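Local coordinates for protein acyl-CoA dehydrogenase (Geobacillus kaustophilus, PDB 2PG0) that probably catalyses the FAD-dependent alpha,beta-dehydrogenation of acyl chains, introducing a double bond next to the thioester-linked carbonyl, at residues A7-E12 with F304-I309. Numbering follows the deposited sequence.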
loop_
_atom_site.group_PDB
_atom_site.type_symbol
_atom_site.label_atom_id
_atom_site.label_comp_id
_atom_site.label_asym_id
_atom_site.label_seq_id
_atom_site.Cartn_x
_atom_site.Cartn_y
_atom_site.Cartn_z
ATOM N N ALA A 7 22.293 2.555 -19.934
ATOM C CA ALA A 7 21.296 2.777 -20.978
ATOM C C ALA A 7 21.973 3.251 -22.257
ATOM O O ALA A 7 22.819 4.162 -22.227
ATOM C CB ALA A 7 20.277 3.797 -20.524
ATOM N N ARG A 8 21.558 2.650 -23.369
ATOM C CA ARG A 8 22.257 2.741 -24.645
ATOM C C ARG A 8 22.141 4.067 -25.385
ATOM O O ARG A 8 22.789 4.238 -26.409
ATOM C CB ARG A 8 21.800 1.618 -25.582
ATOM C CG ARG A 8 21.922 0.228 -24.998
ATOM C CD ARG A 8 21.891 -0.837 -26.080
ATOM N NE ARG A 8 21.522 -2.139 -25.525
ATOM C CZ ARG A 8 21.989 -3.310 -25.950
ATOM N NH1 ARG A 8 22.858 -3.371 -26.955
ATOM N NH2 ARG A 8 21.581 -4.430 -25.362
ATOM N N TYR A 9 21.319 4.994 -24.905
ATOM C CA TYR A 9 21.119 6.236 -25.655
ATOM C C TYR A 9 22.200 7.290 -25.395
ATOM O O TYR A 9 22.280 8.278 -26.121
ATOM C CB TYR A 9 19.707 6.817 -25.466
ATOM C CG TYR A 9 19.342 7.153 -24.039
ATOM C CD1 TYR A 9 19.644 8.402 -23.498
ATOM C CD2 TYR A 9 18.681 6.224 -23.227
ATOM C CE1 TYR A 9 19.312 8.719 -22.187
ATOM C CE2 TYR A 9 18.338 6.536 -21.912
ATOM C CZ TYR A 9 18.659 7.784 -21.399
ATOM O OH TYR A 9 18.338 8.106 -20.097
ATOM N N LEU A 10 23.021 7.079 -24.369
ATOM C CA LEU A 10 24.100 8.016 -24.059
ATOM C C LEU A 10 25.439 7.499 -24.564
ATOM O O LEU A 10 25.845 6.379 -24.239
ATOM C CB LEU A 10 24.191 8.294 -22.556
ATOM C CG LEU A 10 22.980 8.919 -21.852
ATOM C CD1 LEU A 10 23.194 8.944 -20.348
ATOM C CD2 LEU A 10 22.653 10.326 -22.380
ATOM N N ARG A 11 26.117 8.319 -25.361
ATOM C CA ARG A 11 27.497 8.024 -25.735
ATOM C C ARG A 11 28.458 9.021 -25.090
ATOM O O ARG A 11 28.031 9.933 -24.381
ATOM C CB ARG A 11 27.657 7.950 -27.252
ATOM C CG ARG A 11 27.197 9.166 -28.024
ATOM C CD ARG A 11 27.101 8.843 -29.517
ATOM N NE ARG A 11 25.934 8.013 -29.801
ATOM C CZ ARG A 11 24.774 8.474 -30.263
ATOM N NH1 ARG A 11 24.613 9.771 -30.517
ATOM N NH2 ARG A 11 23.769 7.632 -30.475
ATOM N N GLU A 12 29.755 8.837 -25.324
ATOM C CA GLU A 12 30.765 9.698 -24.713
ATOM C C GLU A 12 30.470 11.196 -24.877
ATOM O O GLU A 12 30.630 11.955 -23.924
ATOM C CB GLU A 12 32.175 9.342 -25.210
ATOM C CG GLU A 12 33.313 9.878 -24.328
ATOM C CD GLU A 12 33.198 9.486 -22.851
ATOM O OE1 GLU A 12 32.737 8.364 -22.543
ATOM O OE2 GLU A 12 33.584 10.303 -21.987
ATOM N N PHE A 304 12.930 1.461 -16.747
ATOM C CA PHE A 304 11.759 1.598 -17.612
ATOM C C PHE A 304 11.804 2.888 -18.435
ATOM O O PHE A 304 11.631 2.857 -19.662
ATOM C CB PHE A 304 10.466 1.525 -16.788
ATOM C CG PHE A 304 9.228 1.355 -17.615
ATOM C CD1 PHE A 304 8.879 0.097 -18.111
ATOM C CD2 PHE A 304 8.410 2.446 -17.905
ATOM C CE1 PHE A 304 7.733 -0.075 -18.879
ATOM C CE2 PHE A 304 7.249 2.283 -18.673
ATOM C CZ PHE A 304 6.914 1.017 -19.158
ATOM N N VAL A 305 12.051 4.020 -17.777
ATOM C CA VAL A 305 12.097 5.293 -18.515
ATOM C C VAL A 305 13.213 5.291 -19.570
ATOM O O VAL A 305 13.022 5.807 -20.673
ATOM C CB VAL A 305 12.169 6.527 -17.573
ATOM C CG1 VAL A 305 13.564 6.711 -16.994
ATOM C CG2 VAL A 305 11.692 7.793 -18.298
ATOM N N ASP A 306 14.347 4.674 -19.236
ATOM C CA ASP A 306 15.478 4.562 -20.160
ATOM C C ASP A 306 15.099 3.748 -21.393
ATOM O O ASP A 306 15.466 4.103 -22.518
ATOM C CB ASP A 306 16.692 3.932 -19.468
ATOM C CG ASP A 306 17.522 4.944 -18.679
ATOM O OD1 ASP A 306 17.228 6.167 -18.705
ATOM O OD2 ASP A 306 18.489 4.500 -18.033
ATOM N N ARG A 307 14.341 2.673 -21.182
ATOM C CA ARG A 307 13.853 1.871 -22.304
ATOM C C ARG A 307 12.865 2.659 -23.172
ATOM O O ARG A 307 12.937 2.611 -24.403
ATOM C CB ARG A 307 13.242 0.553 -21.810
ATOM C CG ARG A 307 12.838 -0.412 -22.912
ATOM C CD ARG A 307 14.040 -0.884 -23.717
ATOM N NE ARG A 307 13.605 -1.732 -24.823
ATOM C CZ ARG A 307 13.290 -1.270 -26.024
ATOM N NH1 ARG A 307 13.388 0.028 -26.281
ATOM N NH2 ARG A 307 12.893 -2.103 -26.975
ATOM N N VAL A 308 11.953 3.382 -22.531
ATOM C CA VAL A 308 11.004 4.229 -23.248
ATOM C C VAL A 308 11.713 5.326 -24.060
ATOM O O VAL A 308 11.346 5.571 -25.208
ATOM C CB VAL A 308 9.919 4.807 -22.293
ATOM C CG1 VAL A 308 9.042 5.823 -23.004
ATOM C CG2 VAL A 308 9.047 3.669 -21.736
ATOM N N ILE A 309 12.723 5.973 -23.474
ATOM C CA ILE A 309 13.559 6.938 -24.225
ATOM C C ILE A 309 14.106 6.291 -25.510
ATOM O O ILE A 309 13.961 6.851 -26.594
ATOM C CB ILE A 309 14.710 7.528 -23.347
ATOM C CG1 ILE A 309 14.146 8.504 -22.304
ATOM C CG2 ILE A 309 15.777 8.226 -24.211
ATOM C CD1 ILE A 309 15.111 8.797 -21.150
#
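A type I beta turn from Ala-7 to Leu-10, in the N-terminal lead-in to helix 12-28, sets Ala-7 and Tyr-9 against helix 285-313 of the C-terminal helical domain of the acyl-CoA dehydrogenase fold. Tyr-9 does most of the joining. With its CG lodged between the backbone N and the carbonyl carbon (chi1 60°), the ring turns one face to Ile-309, and its OH donates a short hydrogen bond of 2.6 Å to Asp-306 OD1. The ring and carboxylate planes stand 77° apart, and the hydroxyl meets OD1 from above the carboxylate plane, 50° out of it. One helical turn on, Ile-309 shares the same side of the helix: its CG2 sits over the ring centre of Tyr-9 in a CH-pi contact, 3.6 Å from the centroid, while Ile-309 CD1 reaches the hydroxyl end, 3.5 Å from Tyr-9 OH. Ala-7, small enough for a close approach, brings CB to 3.1 Å from Asp-306 OD2, a tight contact and not a bond. Val-75 of helix 71-84 touches both Tyr-9 and Ile-309, so the ring lies where the N-terminal and C-terminal helices meet. Asp-306 OD1 also forms a salt bridge with Arg-302, one turn earlier. Tyrosine suits this boundary, one face meeting Ile-309 CG2 and its hydroxyl the acid; the arginine probably keeps Asp-306 ionised, so OD1 can serve phenol and guanidinium at once, restraining the carboxylate's rotation.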